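Local atomic coordinates of peroxidase (Cellulomonas bogoriensis 69B4 = DSM 16987, PDB entry 6QZO), a protein that probably acts as a heme-dependent peroxidase of the DyP type, binding heme b and using peroxide as oxidant. Residues A[45-55]-A[141-152]. Numbering follows the deposited sequence.
Sequences PSFIALVALDL and GDVVLQVCADDR
Strands 47-55 and 143-149, the central pair of the N-terminal antiparallel sheet, run side by side with F47 facing A149 at one end and L53 facing V143 at the other. Paired backbone N-H and C=O groups join F47 to A149, A49 to V147, V51 to L145 and L53 to V143; the bond from A49 N to V147 O, 2.7 Å, is nearly straight at 165°. On the face carrying I48, L50 and A52, the Q146 side chain leaves with CG anti to its backbone N (chi1 179°) and lies alongside L50, whose CD1 rests 3.4 Å from Q146 CB. I48, paired with C148, reaches diagonally across to the same side chain, its CD1 3.5 Å from Q146 CG. Both polar atoms of the amide beyond are hydrogen-bonded, OE1 to the Y331 hydroxyl and NE2 to the carbonyl O of G39. On the other face L53 CD1 meets L145 CD1 at 4.1 Å, and helix 152-165 covers A49, L145 and V147. Aspartates tie off both ends. D150 OD1 accepts S46 N at 2.8 Å, and the F47 ring turns its edge to D151 N while S46 CB sits over one face. At the far end a classic beta bulge sets D142 and V143 together opposite L53; D142 OD2 takes L55 N on its anti lone pair, and D54 OD1 accepts D142 N. The two aspartate side chains cross at about a right angle, with D54 OD1 3.8 Å from D142 OD2, a pairing of like charges that R173, salt-bridged to D54 OD2, probably offsets in part. Four antiparallel strands in the order 2-3-1-4, backed by helices, mark the ferredoxin-like half of a DyP peroxidase.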
ATOM      1  N   PRO A  45      13.299  -4.979   2.850  1.00 19.48           N
ATOM      2  CA  PRO A  45      12.854  -4.479   1.554  1.00 19.18           C
ATOM      3  C   PRO A  45      11.674  -3.508   1.725  1.00 18.67           C
ATOM      4  O   PRO A  45      11.256  -3.279   2.840  1.00 18.16           O
ATOM      5  CB  PRO A  45      12.428  -5.782   0.868  1.00 18.96           C
ATOM      6  CG  PRO A  45      11.803  -6.565   1.993  1.00 18.47           C
ATOM      7  CD  PRO A  45      12.687  -6.286   3.180  1.00 18.91           C
ATOM      8  N   SER A  46      11.135  -3.008   0.617  1.00 18.78           N
ATOM      9  CA  SER A  46      10.207  -1.848   0.582  1.00 18.51           C
ATOM     10  C   SER A  46       8.881  -2.149   1.290  1.00 17.96           C
ATOM     11  O   SER A  46       8.340  -1.211   1.923  1.00 17.73           O
ATOM     12  CB  SER A  46       9.994  -1.395  -0.829  1.00 18.74           C
ATOM     13  OG  SER A  46      11.197  -0.897  -1.386  1.00 19.46           O
ATOM     14  N   PHE A  47       8.341  -3.369   1.192  1.00 18.07           N
ATOM     15  CA  PHE A  47       6.947  -3.641   1.641  1.00 17.95           C
ATOM     16  C   PHE A  47       6.868  -4.833   2.595  1.00 17.68           C
ATOM     17  O   PHE A  47       7.731  -5.741   2.527  1.00 18.23           O
ATOM     18  CB  PHE A  47       6.035  -3.827   0.432  1.00 18.52           C
ATOM     19  CG  PHE A  47       6.200  -2.709  -0.561  1.00 19.23           C
ATOM     20  CD1 PHE A  47       5.879  -1.407  -0.204  1.00 19.79           C
ATOM     21  CD2 PHE A  47       6.759  -2.938  -1.803  1.00 19.76           C
ATOM     22  CE1 PHE A  47       6.075  -0.359  -1.092  1.00 20.13           C
ATOM     23  CE2 PHE A  47       6.941  -1.889  -2.696  1.00 20.60           C
ATOM     24  CZ  PHE A  47       6.606  -0.599  -2.336  1.00 20.18           C
ATOM     25  N   ILE A  48       5.828  -4.799   3.437  1.00 16.89           N
ATOM     26  CA  ILE A  48       5.493  -5.822   4.466  1.00 16.74           C
ATOM     27  C   ILE A  48       3.976  -6.005   4.551  1.00 16.77           C
ATOM     28  O   ILE A  48       3.240  -5.005   4.500  1.00 16.62           O
ATOM     29  CB  ILE A  48       6.041  -5.438   5.853  1.00 16.62           C
ATOM     30  CG1 ILE A  48       5.929  -6.605   6.824  1.00 16.68           C
ATOM     31  CG2 ILE A  48       5.367  -4.181   6.401  1.00 16.48           C
ATOM     32  CD1 ILE A  48       6.851  -6.470   8.019  1.00 16.81           C
ATOM     33  N   ALA A  49       3.550  -7.254   4.716  1.00 16.98           N
ATOM     34  CA  ALA A  49       2.197  -7.614   5.185  1.00 17.05           C
ATOM     35  C   ALA A  49       2.391  -8.632   6.300  1.00 17.03           C
ATOM     36  O   ALA A  49       2.986  -9.672   6.023  1.00 16.45           O
ATOM     37  CB  ALA A  49       1.363  -8.161   4.056  1.00 17.37           C
ATOM     38  N   LEU A  50       2.011  -8.290   7.531  1.00 17.43           N
ATOM     39  CA  LEU A  50       1.914  -9.276   8.624  1.00 17.61           C
ATOM     40  C   LEU A  50       0.496  -9.837   8.597  1.00 17.50           C
ATOM     41  O   LEU A  50      -0.454  -9.047   8.824  1.00 17.62           O
ATOM     42  CB  LEU A  50       2.170  -8.575   9.953  1.00 17.93           C
ATOM     43  CG  LEU A  50       3.568  -8.122  10.329  1.00 18.38           C
ATOM     44  CD1 LEU A  50       4.508  -9.275  10.486  1.00 18.57           C
ATOM     45  CD2 LEU A  50       4.151  -7.075   9.408  1.00 19.13           C
ATOM     46  N   VAL A  51       0.374 -11.128   8.290  1.00 16.91           N
ATOM     47  CA  VAL A  51      -0.921 -11.852   8.275  1.00 17.38           C
ATOM     48  C   VAL A  51      -1.006 -12.757   9.509  1.00 17.63           C
ATOM     49  O   VAL A  51      -0.312 -13.782   9.539  1.00 17.75           O
ATOM     50  CB  VAL A  51      -1.106 -12.644   6.970  1.00 17.58           C
ATOM     51  CG1 VAL A  51      -2.497 -13.246   6.887  1.00 17.66           C
ATOM     52  CG2 VAL A  51      -0.833 -11.773   5.743  1.00 17.85           C
ATOM     53  N   ALA A  52      -1.801 -12.351  10.495  1.00 17.57           N
ATOM     54  CA  ALA A  52      -2.171 -13.162  11.664  1.00 17.86           C
ATOM     55  C   ALA A  52      -3.340 -14.062  11.280  1.00 18.44           C
ATOM     56  O   ALA A  52      -4.329 -13.553  10.705  1.00 18.54           O
ATOM     57  CB  ALA A  52      -2.525 -12.280  12.840  1.00 17.74           C
ATOM     58  N   LEU A  53      -3.228 -15.353  11.596  1.00 18.70           N
ATOM     59  CA  LEU A  53      -4.320 -16.321  11.367  1.00 19.15           C
ATOM     60  C   LEU A  53      -4.667 -16.972  12.699  1.00 20.03           C
ATOM     61  O   LEU A  53      -3.798 -17.013  13.584  1.00 20.09           O
ATOM     62  CB  LEU A  53      -3.891 -17.343  10.309  1.00 19.09           C
ATOM     63  CG  LEU A  53      -3.517 -16.743   8.946  1.00 18.37           C
ATOM     64  CD1 LEU A  53      -2.009 -16.620   8.796  1.00 18.07           C
ATOM     65  CD2 LEU A  53      -4.091 -17.576   7.810  1.00 18.39           C
ATOM     66  N   ASP A  54      -5.919 -17.391  12.837  1.00 21.08           N
ATOM     67  CA  ASP A  54      -6.411 -18.171  13.998  1.00 21.80           C
ATOM     68  C   ASP A  54      -6.744 -19.587  13.527  1.00 22.97           C
ATOM     69  O   ASP A  54      -7.405 -19.747  12.490  1.00 23.99           O
ATOM     70  CB  ASP A  54      -7.593 -17.468  14.663  1.00 21.80           C
ATOM     71  CG  ASP A  54      -7.194 -16.330  15.568  1.00 21.51           C
ATOM     72  OD1 ASP A  54      -5.998 -16.250  15.942  1.00 21.60           O
ATOM     73  OD2 ASP A  54      -8.085 -15.524  15.879  1.00 21.57           O
ATOM     74  N   LEU A  55      -6.272 -20.593  14.247  1.00 24.08           N
ATOM     75  CA  LEU A  55      -6.574 -22.015  13.944  1.00 24.53           C
ATOM     76  C   LEU A  55      -8.067 -22.259  14.188  1.00 25.20           C
ATOM     77  O   LEU A  55      -8.642 -21.590  15.052  1.00 25.61           O
ATOM     78  CB  LEU A  55      -5.687 -22.905  14.819  1.00 24.41           C
ATOM     79  CG  LEU A  55      -4.192 -22.768  14.543  1.00 24.05           C
ATOM     80  CD1 LEU A  55      -3.373 -23.443  15.618  1.00 23.94           C
ATOM     81  CD2 LEU A  55      -3.883 -23.384  13.180  1.00 24.01           C
ATOM     82  N   GLY A 141      -3.201 -13.598  17.801  1.00 16.26           N
ATOM     83  CA  GLY A 141      -3.058 -14.482  16.635  1.00 15.87           C
ATOM     84  C   GLY A 141      -2.352 -15.779  17.024  1.00 15.79           C
ATOM     85  O   GLY A 141      -1.338 -15.700  17.684  1.00 15.85           O
ATOM     86  N   ASP A 142      -2.891 -16.925  16.611  1.00 15.85           N
ATOM     87  CA  ASP A 142      -2.296 -18.269  16.809  1.00 16.15           C
ATOM     88  C   ASP A 142      -1.032 -18.390  15.957  1.00 16.02           C
ATOM     89  O   ASP A 142      -0.078 -19.026  16.412  1.00 15.95           O
ATOM     90  CB  ASP A 142      -3.282 -19.377  16.448  1.00 16.58           C
ATOM     91  CG  ASP A 142      -4.490 -19.419  17.373  1.00 17.00           C
ATOM     92  OD1 ASP A 142      -4.358 -18.973  18.509  1.00 17.43           O
ATOM     93  OD2 ASP A 142      -5.537 -19.907  16.958  1.00 17.18           O
ATOM     94  N   VAL A 143      -1.007 -17.778  14.770  1.00 15.74           N
ATOM     95  CA  VAL A 143       0.187 -17.852  13.879  1.00 15.71           C
ATOM     96  C   VAL A 143       0.257 -16.568  13.057  1.00 15.52           C
ATOM     97  O   VAL A 143      -0.788 -15.942  12.851  1.00 16.32           O
ATOM     98  CB  VAL A 143       0.152 -19.121  13.009  1.00 15.83           C
ATOM     99  CG1 VAL A 143      -1.060 -19.120  12.095  1.00 15.91           C
ATOM    100  CG2 VAL A 143       1.429 -19.309  12.212  1.00 15.67           C
ATOM    101  N   VAL A 144       1.454 -16.195  12.630  1.00 15.16           N
ATOM    102  CA  VAL A 144       1.681 -14.976  11.818  1.00 14.78           C
ATOM    103  C   VAL A 144       2.611 -15.322  10.666  1.00 14.72           C
ATOM    104  O   VAL A 144       3.580 -16.066  10.884  1.00 14.88           O
ATOM    105  CB  VAL A 144       2.279 -13.841  12.649  1.00 14.65           C
ATOM    106  CG1 VAL A 144       3.649 -14.229  13.214  1.00 14.67           C
ATOM    107  CG2 VAL A 144       2.356 -12.544  11.843  1.00 14.51           C
ATOM    108  N   LEU A 145       2.320 -14.764   9.489  1.00 14.55           N
ATOM    109  CA  LEU A 145       3.257 -14.728   8.344  1.00 14.46           C
ATOM    110  C   LEU A 145       3.704 -13.278   8.156  1.00 14.40           C
ATOM    111  O   LEU A 145       2.863 -12.439   7.779  1.00 14.19           O
ATOM    112  CB  LEU A 145       2.529 -15.256   7.104  1.00 14.50           C
ATOM    113  CG  LEU A 145       1.960 -16.671   7.246  1.00 14.39           C
ATOM    114  CD1 LEU A 145       1.044 -16.993   6.078  1.00 14.29           C
ATOM    115  CD2 LEU A 145       3.082 -17.677   7.359  1.00 14.53           C
ATOM    116  N   GLN A 146       4.973 -12.982   8.438  1.00 14.47           N
ATOM    117  CA  GLN A 146       5.563 -11.697   8.003  1.00 14.20           C
ATOM    118  C   GLN A 146       5.999 -11.889   6.557  1.00 14.36           C
ATOM    119  O   GLN A 146       6.986 -12.630   6.335  1.00 15.04           O
ATOM    120  CB  GLN A 146       6.740 -11.265   8.872  1.00 14.04           C
ATOM    121  CG  GLN A 146       7.355  -9.954   8.390  1.00 13.83           C
ATOM    122  CD  GLN A 146       8.660  -9.663   9.076  1.00 13.91           C
ATOM    123  OE1 GLN A 146       8.695  -9.091  10.158  1.00 13.75           O
ATOM    124  NE2 GLN A 146       9.747 -10.056   8.432  1.00 14.31           N
ATOM    125  N   VAL A 147       5.275 -11.268   5.625  1.00 13.95           N
ATOM    126  CA  VAL A 147       5.549 -11.356   4.162  1.00 13.85           C
ATOM    127  C   VAL A 147       6.143 -10.019   3.725  1.00 14.04           C
ATOM    128  O   VAL A 147       5.446  -8.957   3.876  1.00 13.58           O
ATOM    129  CB  VAL A 147       4.281 -11.700   3.363  1.00 13.60           C
ATOM    130  CG1 VAL A 147       4.601 -12.082   1.924  1.00 13.72           C
ATOM    131  CG2 VAL A 147       3.495 -12.806   4.038  1.00 13.53           C
ATOM    132  N   CYS A 148       7.387 -10.071   3.236  1.00 14.59           N
ATOM    133  CA  CYS A 148       8.189  -8.888   2.846  1.00 15.01           C
ATOM    134  C   CYS A 148       8.650  -9.034   1.399  1.00 15.37           C
ATOM    135  O   CYS A 148       9.087 -10.146   1.054  1.00 15.92           O
ATOM    136  CB  CYS A 148       9.422  -8.763   3.722  1.00 15.16           C
ATOM    137  SG  CYS A 148       9.013  -8.274   5.406  1.00 15.27           S
ATOM    138  N   ALA A 149       8.599  -7.946   0.629  1.00 15.41           N
ATOM    139  CA  ALA A 149       9.071  -7.903  -0.775  1.00 15.92           C
ATOM    140  C   ALA A 149       9.285  -6.463  -1.245  1.00 16.19           C
ATOM    141  O   ALA A 149       8.740  -5.528  -0.633  1.00 16.76           O
ATOM    142  CB  ALA A 149       8.106  -8.631  -1.675  1.00 15.92           C
ATOM    143  N   ASP A 150      10.054  -6.310  -2.317  1.00 16.70           N
ATOM    144  CA  ASP A 150      10.348  -5.009  -2.966  1.00 17.04           C
ATOM    145  C   ASP A 150       9.295  -4.702  -4.033  1.00 17.36           C
ATOM    146  O   ASP A 150       9.522  -3.745  -4.794  1.00 18.14           O
ATOM    147  CB  ASP A 150      11.753  -5.013  -3.580  1.00 17.39           C
ATOM    148  CG  ASP A 150      12.836  -4.614  -2.611  1.00 17.32           C
ATOM    149  OD1 ASP A 150      12.517  -3.849  -1.664  1.00 16.84           O
ATOM    150  OD2 ASP A 150      13.983  -5.064  -2.808  1.00 17.92           O
ATOM    151  N   ASP A 151       8.208  -5.473  -4.092  1.00 17.39           N
ATOM    152  CA  ASP A 151       7.118  -5.290  -5.089  1.00 17.72           C
ATOM    153  C   ASP A 151       5.772  -5.691  -4.486  1.00 17.66           C
ATOM    154  O   ASP A 151       5.682  -6.770  -3.916  1.00 17.93           O
ATOM    155  CB  ASP A 151       7.383  -6.096  -6.358  1.00 18.15           C
ATOM    156  CG  ASP A 151       6.392  -5.753  -7.457  1.00 18.46           C
ATOM    157  OD1 ASP A 151       5.295  -6.348  -7.466  1.00 18.36           O
ATOM    158  OD2 ASP A 151       6.700  -4.830  -8.255  1.00 18.81           O
ATOM    159  N   ARG A 152       4.749  -4.854  -4.677  1.00 18.37           N
ATOM    160  CA  ARG A 152       3.426  -4.951  -4.017  1.00 18.31           C
ATOM    161  C   ARG A 152       2.565  -6.025  -4.694  1.00 18.05           C
ATOM    162  O   ARG A 152       1.722  -6.628  -4.002  1.00 18.17           O
ATOM    163  CB  ARG A 152       2.751  -3.589  -4.006  1.00 19.19           C
ATOM    164  CG  ARG A 152       1.577  -3.517  -3.061  1.00 20.01           C
ATOM    165  CD  ARG A 152       1.863  -3.744  -1.593  1.00 20.03           C
ATOM    166  NE  ARG A 152       0.542  -3.651  -1.015  1.00 20.77           N
ATOM    167  CZ  ARG A 152      -0.400  -4.611  -0.985  1.00 21.00           C
ATOM    168  NH1 ARG A 152      -0.203  -5.811  -1.514  1.00 21.28           N
ATOM    169  NH2 ARG A 152      -1.573  -4.327  -0.453  1.00 21.05           N
TER